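Local coordinates for Lmo0325 protein (Listeria monocytogenes EGD-e, PDB 4RYK), which probably binds DNA through a helix-turn-helix domain and is a putative Rgg-family transcriptional regulator, at residues Gly11-Ile14 with Arg15-Arg18; Glu27-Thr30 with Gly31-Arg35. All coordinates share one frame; numbering follows the deposited sequence. Where two conformers were deposited one is given.

Contact 1. Residues Gly11-Ile14 with Arg15-Arg18; sequences GELI and REIR
Leu13 and Ile17, one turn apart, illustrate how a helix builds an apolar stripe from neighbours four residues distant. Ile17 CD1 comes within 3.8 Å of Leu13 CG and 3.9 Å of Leu13 CD1, the two side chains crossing at a slant. The meeting depends on rotamers: with chi1 at 175°, Leu13 turns CG opposite its own amide nitrogen and lays the branch forward along the helix, whereas Ile17 sends its longer arm back, and Ile17 CG1 settles 3.5 Å from Leu13 O. Both ends of the stripe meet other helices of the domain, Leu13 touching Phe67, Ile70 and Tyr71 and Ile17 touching Ile60. Ile14 is buried, and its side chain touches Phe53, Leu57 and Phe41.

These residues belong to helix 10-20, the first helix of a compact all-helical domain of the Cro/C1 type, in which it packs against the helix-turn-helix pair 25-29 and 35-42 as well as helix 50-60.

The backbone bonds are the regular i to i+4 kind. Ile17 N reaches Leu13 O at 2.9 Å and Arg18 N reaches Ile14 O at 2.8 Å, while Glu16 N to Glu12 O is longer, at 3.2 Å; Arg15 N to Gly11 O completes the set.

Two charged side chains, Arg18 and Glu12, have polar partners beyond the two segments. Arg18 sets off with CB 3.3 Å from Ile14 O, then bends at chi3 (72°), bringing its guanidinium to a salt bridge from NE to Glu42 and a hydrogen bond from NH1 to Leu23 O. An arginine-glutamate pair of this sort also joins the first and third helices of phage 434 repressor. Glu12, at the other end, bonds through OE2 to Ser9 OG.

Contact 2. Residues Glu27-Thr30 with Gly31-Arg35; sequences EVYT and GIISR. With GLC (alpha-D-glucopyranose), chain B.
Tyr29 O and the amides of Ile32 and Ile33 show how the turn of a helix-turn-helix can be locked by one carbonyl. Residues 29-32 form a type II beta-turn as helix 25-29 ends, with Gly31 in the third place at a positive phi of 81°. Ile32 N closes the turn at 2.8 Å, tilted from the carbonyl plane, while Ile33 N, at 3.1 Å, lies in that plane, so two bonds grip the same oxygen.

Side-chain torsions build the packing around it. Ile33 adopts chi1 of 52°, which wedges CG1 between its backbone N and carbonyl carbon and lays the arm alongside the tyrosine ring, CD1 being 3.7 Å from Tyr29 CD1. Across one face of that ring, Val28 CG1 sits 3.6 Å above the ring plane, over its centre, while Tyr29 OH bonds to Glu42. Arg35 bends at chi2 and chi3 and curls back until NH2 is 3.8 Å from Tyr29 CB, its guanidinium plane 55° from the ring. Ile32 faces residues 27-30, and its CD1 lies 3.5 Å from Val28 O.

A glycan bound in this crystal also touches the turn: Ser34, the N-cap of helix 35-42, touches its fructose, and Gly31 N donates a nearly straight 2.8 Å bond to glucose O6.

From the N terminus the chain first runs through helix 10-20, where contact 1 is a run of successive turns and closes no loop. It then turns into helix 25-29, at whose end contact 2 closes the short bend leading to helix 35-42. The two are in series, neither nested nor crossed, their centres 14 Å apart. They meet side by side nevertheless: Ile14 CG2 packs 3.4 Å from Tyr29 OH and Arg18 CD 3.7 Å from Val28 CG2. Glu42 receives both Arg18 and Tyr29, so the first helix and the bend are tied to helix 35-42, with helix 50-60 packing against both contacts.

Contact 1. Residues Gly11-Ile14 with Arg15-Arg18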
loop_
_atom_site.group_PDB
_atom_site.type_symbol
_atom_site.label_atom_id
_atom_site.label_comp_id
_atom_site.label_asym_id
_atom_site.label_seq_id
_atom_site.Cartn_x
_atom_site.Cartn_y
_atom_site.Cartn_z
ATOM N N GLY A 11 -9.284 -19.601 -13.246
ATOM C CA GLY A 11 -9.592 -20.878 -12.590
ATOM C C GLY A 11 -8.378 -21.782 -12.530
ATOM O O GLY A 11 -8.219 -22.546 -11.581
ATOM N N GLU A 12 -7.508 -21.684 -13.524
ATOM C CA GLU A 12 -6.300 -22.512 -13.541
ATOM C C GLU A 12 -5.389 -22.093 -12.413
ATOM O O GLU A 12 -4.809 -22.944 -11.750
ATOM C CB GLU A 12 -5.609 -22.466 -14.900
ATOM C CG GLU A 12 -6.326 -23.347 -15.910
ATOM C CD GLU A 12 -6.024 -22.988 -17.344
ATOM O OE1 GLU A 12 -5.205 -23.667 -17.979
ATOM O OE2 GLU A 12 -6.615 -22.029 -17.850
ATOM N N LEU A 13 -5.338 -20.787 -12.122
ATOM C CA LEU A 13 -4.534 -20.323 -10.994
ATOM C C LEU A 13 -5.161 -20.718 -9.639
ATOM O O LEU A 13 -4.460 -21.118 -8.702
ATOM C CB LEU A 13 -4.295 -18.822 -11.070
ATOM C CG LEU A 13 -3.569 -18.234 -9.870
ATOM C CD1 LEU A 13 -2.238 -18.928 -9.639
ATOM C CD2 LEU A 13 -3.308 -16.758 -10.124
ATOM N N ILE A 14 -6.484 -20.619 -9.555
ATOM C CA ILE A 14 -7.168 -21.013 -8.354
ATOM C C ILE A 14 -6.826 -22.477 -8.060
ATOM O O ILE A 14 -6.542 -22.820 -6.949
ATOM C CB ILE A 14 -8.696 -20.859 -8.455
ATOM C CG1 ILE A 14 -9.129 -19.374 -8.514
ATOM C CG2 ILE A 14 -9.368 -21.505 -7.246
ATOM C CD1 ILE A 14 -8.909 -18.596 -7.225
ATOM N N ARG A 15 -6.861 -23.316 -9.080
ATOM C CA ARG A 15 -6.545 -24.723 -8.914
ATOM C C ARG A 15 -5.163 -24.923 -8.315
ATOM O O ARG A 15 -4.996 -25.675 -7.357
ATOM C CB ARG A 15 -6.657 -25.435 -10.253
ATOM C CG ARG A 15 -5.905 -26.758 -10.319
ATOM C CD ARG A 15 -5.732 -27.176 -11.762
ATOM N NE ARG A 15 -5.131 -28.489 -11.834
ATOM C CZ ARG A 15 -3.856 -28.706 -11.599
ATOM N NH1 ARG A 15 -3.047 -27.692 -11.280
ATOM N NH2 ARG A 15 -3.423 -29.918 -11.667
ATOM N N GLU A 16 -4.186 -24.225 -8.869
ATOM C CA GLU A 16 -2.800 -24.355 -8.425
ATOM C C GLU A 16 -2.669 -23.894 -6.984
ATOM O O GLU A 16 -2.007 -24.535 -6.156
ATOM C CB GLU A 16 -1.925 -23.560 -9.371
ATOM C CG GLU A 16 -0.567 -23.215 -8.825
ATOM C CD GLU A 16 0.269 -22.418 -9.829
ATOM O OE1 GLU A 16 1.080 -21.552 -9.386
ATOM O OE2 GLU A 16 0.112 -22.664 -11.060
ATOM N N ILE A 17 -3.333 -22.785 -6.650
ATOM C CA ILE A 17 -3.276 -22.325 -5.276
ATOM C C ILE A 17 -3.961 -23.288 -4.310
ATOM O O ILE A 17 -3.422 -23.622 -3.245
ATOM C CB ILE A 17 -3.877 -20.914 -5.104
ATOM C CG1 ILE A 17 -3.010 -19.869 -5.821
ATOM C CG2 ILE A 17 -3.942 -20.567 -3.635
ATOM C CD1 ILE A 17 -3.755 -18.561 -6.092
ATOM N N ARG A 18 -5.155 -23.705 -4.690
ATOM C CA ARG A 18 -5.879 -24.712 -3.939
ATOM C C ARG A 18 -5.026 -25.943 -3.667
ATOM O O ARG A 18 -4.917 -26.391 -2.510
ATOM C CB ARG A 18 -7.174 -25.107 -4.677
ATOM C CG ARG A 18 -7.890 -26.242 -4.026
ATOM C CD ARG A 18 -9.152 -26.631 -4.757
ATOM N NE ARG A 18 -8.927 -27.296 -6.026
ATOM C CZ ARG A 18 -8.489 -28.542 -6.187
ATOM N NH1 ARG A 18 -8.135 -29.288 -5.145
ATOM N NH2 ARG A 18 -8.374 -29.030 -7.417
#

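Contact 2. Residues Glu27-Thr30 with Gly31-Arg35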
loop_
_atom_site.group_PDB
_atom_site.type_symbol
_atom_site.label_atom_id
_atom_site.label_comp_id
_atom_site.label_asym_id
_atom_site.label_seq_id
_atom_site.Cartn_x
_atom_site.Cartn_y
_atom_site.Cartn_z
ATOM N N GLU A 27 -14.125 -28.874 -0.415
ATOM C CA GLU A 27 -14.193 -27.810 0.568
ATOM C C GLU A 27 -14.066 -26.409 -0.011
ATOM O O GLU A 27 -14.518 -25.452 0.591
ATOM C CB GLU A 27 -13.216 -28.063 1.703
ATOM C CG GLU A 27 -11.791 -27.694 1.471
ATOM C CD GLU A 27 -10.885 -28.438 2.464
ATOM O OE1 GLU A 27 -10.915 -28.122 3.687
ATOM O OE2 GLU A 27 -10.146 -29.339 2.023
ATOM N N VAL A 28 -13.499 -26.269 -1.196
ATOM C CA VAL A 28 -13.407 -24.944 -1.767
ATOM C C VAL A 28 -14.749 -24.507 -2.403
ATOM O O VAL A 28 -15.161 -23.367 -2.257
ATOM C CB VAL A 28 -12.270 -24.852 -2.779
ATOM C CG1 VAL A 28 -12.415 -23.620 -3.626
ATOM C CG2 VAL A 28 -10.935 -24.825 -2.067
ATOM N N TYR A 29 -15.431 -25.421 -3.089
ATOM C CA TYR A 29 -16.541 -25.047 -3.955
ATOM C C TYR A 29 -17.955 -25.308 -3.438
ATOM O O TYR A 29 -18.902 -24.698 -3.960
ATOM C CB TYR A 29 -16.371 -25.691 -5.330
ATOM C CG TYR A 29 -15.128 -25.204 -6.047
ATOM C CD1 TYR A 29 -15.056 -23.909 -6.560
ATOM C CD2 TYR A 29 -14.016 -26.009 -6.154
ATOM C CE1 TYR A 29 -13.936 -23.466 -7.211
ATOM C CE2 TYR A 29 -12.883 -25.580 -6.805
ATOM C CZ TYR A 29 -12.842 -24.302 -7.324
ATOM O OH TYR A 29 -11.693 -23.898 -7.945
ATOM N N THR A 30 -18.083 -26.158 -2.417
ATOM C CA THR A 30 -19.367 -26.573 -1.925
ATOM C C THR A 30 -20.166 -25.387 -1.435
ATOM O O THR A 30 -19.662 -24.556 -0.692
ATOM C CB THR A 30 -19.271 -27.571 -0.757
ATOM O OG1 THR A 30 -18.558 -28.712 -1.191
ATOM C CG2 THR A 30 -20.667 -28.065 -0.360
ATOM N N GLY A 31 -21.401 -25.310 -1.911
ATOM C CA GLY A 31 -22.300 -24.206 -1.620
ATOM C C GLY A 31 -22.029 -22.994 -2.500
ATOM O O GLY A 31 -22.758 -22.012 -2.435
ATOM N N ILE A 32 -21.004 -23.031 -3.350
ATOM C CA ILE A 32 -20.766 -21.862 -4.224
ATOM C C ILE A 32 -21.163 -22.228 -5.646
ATOM O O ILE A 32 -22.027 -21.608 -6.232
ATOM C CB ILE A 32 -19.291 -21.394 -4.156
ATOM C CG1 ILE A 32 -18.948 -20.903 -2.743
ATOM C CG2 ILE A 32 -19.004 -20.279 -5.153
ATOM C CD1 ILE A 32 -17.469 -20.803 -2.482
ATOM N N ILE A 33 -20.536 -23.276 -6.170
ATOM C CA ILE A 33 -20.889 -23.834 -7.462
ATOM C C ILE A 33 -20.765 -25.350 -7.413
ATOM O O ILE A 33 -20.069 -25.906 -6.569
ATOM C CB ILE A 33 -19.953 -23.350 -8.566
ATOM C CG1 ILE A 33 -18.463 -23.586 -8.173
ATOM C CG2 ILE A 33 -20.230 -21.891 -8.858
ATOM C CD1 ILE A 33 -17.466 -23.323 -9.280
ATOM N N SER A 34 -21.382 -25.993 -8.380
ATOM C CA SER A 34 -21.467 -27.416 -8.394
ATOM C C SER A 34 -20.154 -28.029 -8.790
ATOM O O SER A 34 -19.245 -27.377 -9.335
ATOM C CB SER A 34 -22.503 -27.853 -9.404
ATOM O OG SER A 34 -22.037 -27.499 -10.685
ATOM N N ARG A 35 -20.106 -29.313 -8.527
ATOM C CA ARG A 35 -18.950 -30.097 -8.772
ATOM C C ARG A 35 -18.433 -29.913 -10.176
ATOM O O ARG A 35 -17.290 -29.555 -10.375
ATOM C CB ARG A 35 -19.278 -31.573 -8.507
ATOM C CG ARG A 35 -18.173 -32.572 -8.877
ATOM C CD ARG A 35 -16.987 -32.609 -7.898
ATOM N NE ARG A 35 -16.957 -31.460 -6.973
ATOM C CZ ARG A 35 -16.215 -30.349 -7.105
ATOM N NH1 ARG A 35 -15.374 -30.199 -8.147
ATOM N NH2 ARG A 35 -16.333 -29.370 -6.179
HETATM C C1 GLC B . -25.193 -25.306 -6.791
HETATM C C2 GLC B . -25.803 -23.975 -6.304
HETATM C C3 GLC B . -25.285 -23.622 -4.925
HETATM C C4 GLC B . -25.388 -24.924 -4.158
HETATM C C5 GLC B . -24.098 -25.625 -4.600
HETATM C C6 GLC B . -23.834 -27.003 -4.005
HETATM O O2 GLC B . -25.504 -22.897 -7.192
HETATM O O3 GLC B . -26.003 -22.555 -4.316
HETATM O O4 GLC B . -25.560 -24.676 -2.757
HETATM O O5 GLC B . -24.049 -25.744 -6.034
HETATM O O6 GLC B . -22.409 -27.045 -3.842
#